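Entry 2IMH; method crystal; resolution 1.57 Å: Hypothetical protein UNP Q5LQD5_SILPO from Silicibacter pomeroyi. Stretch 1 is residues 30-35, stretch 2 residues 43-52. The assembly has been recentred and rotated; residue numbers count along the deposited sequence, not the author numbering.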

ATOM      1  N   GLY A  30      -3.134   8.982  -2.490  1.00 17.18           N
ATOM      2  CA  GLY A  30      -2.942  10.166  -1.671  1.00 17.99           C
ATOM      3  C   GLY A  30      -3.572  10.038  -0.302  1.00 17.58           C
ATOM      4  O   GLY A  30      -3.000  10.481   0.703  1.00 17.89           O
ATOM      5  N   TRP A  31      -4.739   9.408  -0.249  1.00 16.22           N
ATOM      6  CA  TRP A  31      -5.476   9.300   1.009  1.00 16.11           C
ATOM      7  C   TRP A  31      -4.889   8.229   1.903  1.00 15.76           C
ATOM      8  O   TRP A  31      -4.701   8.439   3.111  1.00 15.13           O
ATOM      9  CB  TRP A  31      -6.956   8.998   0.758  1.00 16.69           C
ATOM     10  CG  TRP A  31      -7.740  10.213   0.291  1.00 16.92           C
ATOM     11  CD1 TRP A  31      -8.255  10.431  -0.957  1.00 17.08           C
ATOM     12  CD2 TRP A  31      -8.094  11.354   1.080  1.00 17.49           C
ATOM     13  NE1 TRP A  31      -8.911  11.659  -0.994  1.00 16.34           N
ATOM     14  CE2 TRP A  31      -8.818  12.240   0.241  1.00 16.74           C
ATOM     15  CE3 TRP A  31      -7.881  11.712   2.422  1.00 16.60           C
ATOM     16  CZ2 TRP A  31      -9.324  13.477   0.699  1.00 17.05           C
ATOM     17  CZ3 TRP A  31      -8.374  12.951   2.877  1.00 17.90           C
ATOM     18  CH2 TRP A  31      -9.086  13.815   2.015  1.00 16.48           C
ATOM     19  N   VAL A  32      -4.601   7.074   1.307  1.00 15.13           N
ATOM     20  CA  VAL A  32      -4.535   5.833   2.079  1.00 15.17           C
ATOM     21  C   VAL A  32      -3.132   5.341   2.409  1.00 15.58           C
ATOM     22  O   VAL A  32      -2.868   4.935   3.553  1.00 15.37           O
ATOM     23  CB  VAL A  32      -5.298   4.705   1.368  1.00 15.03           C
ATOM     24  CG1 VAL A  32      -5.089   3.395   2.097  1.00 15.07           C
ATOM     25  CG2 VAL A  32      -6.787   5.041   1.306  1.00 14.26           C
ATOM     26  N   LEU A  33      -2.231   5.388   1.427  1.00 15.29           N
ATOM     27  CA  LEU A  33      -1.000   4.611   1.559  1.00 15.61           C
ATOM     28  C   LEU A  33       0.170   5.463   1.991  1.00 15.69           C
ATOM     29  O   LEU A  33       0.465   6.458   1.347  1.00 15.79           O
ATOM     30  CB  LEU A  33      -0.661   3.909   0.242  1.00 16.38           C
ATOM     31  CG  LEU A  33      -1.578   2.776  -0.235  1.00 15.40           C
ATOM     32  CD1 LEU A  33      -1.159   2.363  -1.663  1.00 17.05           C
ATOM     33  CD2 LEU A  33      -1.565   1.560   0.722  1.00 15.79           C
ATOM     34  N   ARG A  34       0.825   5.042   3.080  1.00 15.01           N
ATOM     35  CA  ARG A  34       2.059   5.672   3.573  1.00 14.99           C
ATOM     36  C   ARG A  34       3.052   4.614   4.039  1.00 14.56           C
ATOM     37  O   ARG A  34       2.662   3.502   4.388  1.00 13.79           O
ATOM     38  CB  ARG A  34       1.767   6.637   4.723  1.00 14.87           C
ATOM     39  CG  ARG A  34       0.999   7.867   4.318  1.00 16.96           C
ATOM     40  CD  ARG A  34       0.397   8.572   5.516  1.00 17.90           C
ATOM     41  NE  ARG A  34      -0.531   9.576   5.011  1.00 16.75           N
ATOM     42  CZ  ARG A  34      -1.788   9.326   4.651  1.00 18.13           C
ATOM     43  NH1 ARG A  34      -2.321   8.106   4.817  1.00 13.95           N
ATOM     44  NH2 ARG A  34      -2.528  10.329   4.166  1.00 18.14           N
ATOM     45  N   GLY A  35       4.330   4.982   4.085  1.00 15.09           N
ATOM     46  CA  GLY A  35       5.353   4.041   4.488  1.00 16.03           C
ATOM     47  C   GLY A  35       6.691   4.696   4.726  1.00 15.40           C
ATOM     48  O   GLY A  35       6.944   5.808   4.261  1.00 16.47           O
ATOM     49  N   ALA A  43      -2.121   1.955   6.176  1.00 15.91           N
ATOM     50  CA  ALA A  43      -3.235   2.196   5.258  1.00 15.24           C
ATOM     51  C   ALA A  43      -4.292   2.871   6.101  1.00 15.95           C
ATOM     52  O   ALA A  43      -4.831   2.241   7.009  1.00 16.06           O
ATOM     53  CB  ALA A  43      -3.770   0.857   4.692  1.00 15.84           C
ATOM     54  N   SER A  44      -4.564   4.147   5.831  1.00 15.69           N
ATOM     55  CA  SER A  44      -5.540   4.887   6.636  1.00 16.13           C
ATOM     56  C   SER A  44      -6.722   5.227   5.738  1.00 16.29           C
ATOM     57  O   SER A  44      -6.558   5.904   4.722  1.00 16.39           O
ATOM     58  CB  SER A  44      -4.891   6.139   7.231  1.00 16.88           C
ATOM     59  OG  SER A  44      -5.833   6.924   7.969  1.00 17.36           O
ATOM     60  N   GLN A  45      -7.910   4.748   6.107  1.00 15.68           N
ATOM     61  CA  GLN A  45      -9.052   4.789   5.185  1.00 16.20           C
ATOM     62  C   GLN A  45     -10.356   4.876   5.979  1.00 15.98           C
ATOM     63  O   GLN A  45     -10.349   5.295   7.153  1.00 16.41           O
ATOM     64  CB  GLN A  45      -9.029   3.551   4.265  1.00 15.06           C
ATOM     65  CG  GLN A  45      -9.008   2.226   5.012  1.00 15.07           C
ATOM     66  CD  GLN A  45      -8.438   1.071   4.186  1.00 16.35           C
ATOM     67  OE1 GLN A  45      -7.407   1.226   3.530  1.00 17.36           O
ATOM     68  NE2 GLN A  45      -9.103  -0.095   4.232  1.00 16.35           N
ATOM     69  N   GLY A  46     -11.452   4.473   5.342  1.00 16.96           N
ATOM     70  CA  GLY A  46     -12.769   4.475   6.004  1.00 17.43           C
ATOM     71  C   GLY A  46     -13.648   5.633   5.568  1.00 18.01           C
ATOM     72  O   GLY A  46     -13.322   6.362   4.618  1.00 18.25           O
ATOM     73  N   ALA A  47     -14.765   5.809   6.276  1.00 17.83           N
ATOM     74  CA  ALA A  47     -15.802   6.748   5.857  1.00 18.30           C
ATOM     75  C   ALA A  47     -15.330   8.187   5.886  1.00 18.63           C
ATOM     76  O   ALA A  47     -15.650   8.975   4.972  1.00 18.59           O
ATOM     77  CB  ALA A  47     -17.059   6.564   6.722  1.00 17.19           C
ATOM     78  N   ALA A  48     -14.573   8.515   6.939  1.00 17.86           N
ATOM     79  CA  ALA A  48     -14.000   9.833   7.134  1.00 17.92           C
ATOM     80  C   ALA A  48     -12.528   9.603   7.486  1.00 17.76           C
ATOM     81  O   ALA A  48     -12.141   9.620   8.662  1.00 17.79           O
ATOM     82  CB  ALA A  48     -14.719  10.560   8.258  1.00 18.07           C
ATOM     83  N   PRO A  49     -11.702   9.381   6.457  1.00 17.81           N
ATOM     84  CA  PRO A  49     -10.306   8.985   6.689  1.00 17.53           C
ATOM     85  C   PRO A  49      -9.479  10.098   7.338  1.00 17.45           C
ATOM     86  O   PRO A  49      -9.673  11.279   7.039  1.00 17.18           O
ATOM     87  CB  PRO A  49      -9.792   8.694   5.274  1.00 17.83           C
ATOM     88  CG  PRO A  49     -10.647   9.550   4.375  1.00 18.19           C
ATOM     89  CD  PRO A  49     -12.017   9.476   5.021  1.00 17.66           C
ATOM     90  N   SER A  50      -8.561   9.708   8.221  1.00 16.95           N
ATOM     91  CA  SER A  50      -7.671  10.639   8.877  1.00 17.32           C
ATOM     92  C   SER A  50      -6.266  10.518   8.308  1.00 17.25           C
ATOM     93  O   SER A  50      -5.599   9.493   8.523  1.00 17.32           O
ATOM     94  CB  SER A  50      -7.599  10.337  10.379  1.00 17.42           C
ATOM     95  OG  SER A  50      -6.577  11.096  11.025  1.00 16.71           O
ATOM     96  N   THR A  51      -5.806  11.553   7.614  1.00 17.20           N
ATOM     97  CA  THR A  51      -4.400  11.572   7.184  1.00 16.91           C
ATOM     98  C   THR A  51      -3.470  11.482   8.403  1.00 17.51           C
ATOM     99  O   THR A  51      -2.419  10.836   8.360  1.00 17.54           O
ATOM    100  CB  THR A  51      -4.070  12.835   6.380  1.00 17.24           C
ATOM    101  OG1 THR A  51      -4.409  13.990   7.152  1.00 17.97           O
ATOM    102  CG2 THR A  51      -4.865  12.848   5.072  1.00 17.02           C
ATOM    103  N   PHE A  52      -3.877  12.094   9.511  1.00 16.79           N
ATOM    104  CA  PHE A  52      -3.091  12.035  10.744  1.00 16.99           C
ATOM    105  C   PHE A  52      -2.827  10.615  11.211  1.00 17.01           C
ATOM    106  O   PHE A  52      -1.691  10.274  11.573  1.00 16.81           O
ATOM    107  CB  PHE A  52      -3.773  12.868  11.817  1.00 17.33           C
ATOM    108  CG  PHE A  52      -4.074  14.259  11.339  1.00 18.82           C
ATOM    109  CD1 PHE A  52      -3.055  15.202  11.254  1.00 20.26           C
ATOM    110  CD2 PHE A  52      -5.350  14.589  10.877  1.00 17.67           C
ATOM    111  CE1 PHE A  52      -3.314  16.494  10.774  1.00 18.94           C
ATOM    112  CE2 PHE A  52      -5.616  15.875  10.380  1.00 19.05           C
ATOM    113  CZ  PHE A  52      -4.601  16.824  10.338  1.00 19.54           C
TER

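The two stretches meet where a helix gives way to a strand in the first and a strand runs into a loop in the second, burying 418 Å² between them, both sides summed. Leu 33 and Ala 43 form an antiparallel, non-hydrogen-bonded pair with their CA atoms 5.0 Å apart, and their side chains lie on the same face of the sheet.

A single hydrogen bond joins the stretches directly: Ser 44 N donates to Val 32 O at 2.9 Å, with an N-H...O angle of 161° that is close to linear. Two CA-H...O contacts supplement it. The same carbonyl receives the CA of Ala 43 (CA to Val 32 O, 3.2 Å), while Val 32 CA approaches Ser 44 O at 3.3 Å, so Val 32 and Ser 44 each present a carbonyl to the other stretch.

Polar side chains also bond to backbone carbonyls within each stretch. The guanidinium of Arg 34 turns back on its own chain, where NH1 and NH2 both donate to Trp 31 O, at 2.9 and 3.1 Å. Ser 44 O lies to the side of this carbonyl, 3.5 Å from Trp 31 O, and as two acceptors they cannot bond to each other. In the second stretch, Ser 44 OG donates to Ser 50 O at 2.6 Å, tying the strand to the residue that caps the following helix.

The remaining contacts are largely van der Waals. Val 32, buried and in the t rotamer, places CG1 3.9 Å from Ala 43 CB and 3.5 Å from Gln 45 OE1, an oxygen hydrogen-bonded elsewhere in the structure. Trp 31 CE3 lies 4.0 Å from Pro 49 CG, an apolar contact oblique to the ring. Thr 51 packs its CG2 against Arg 34 NH2 at 3.6 Å, and its CA lies over one face of the guanidinium.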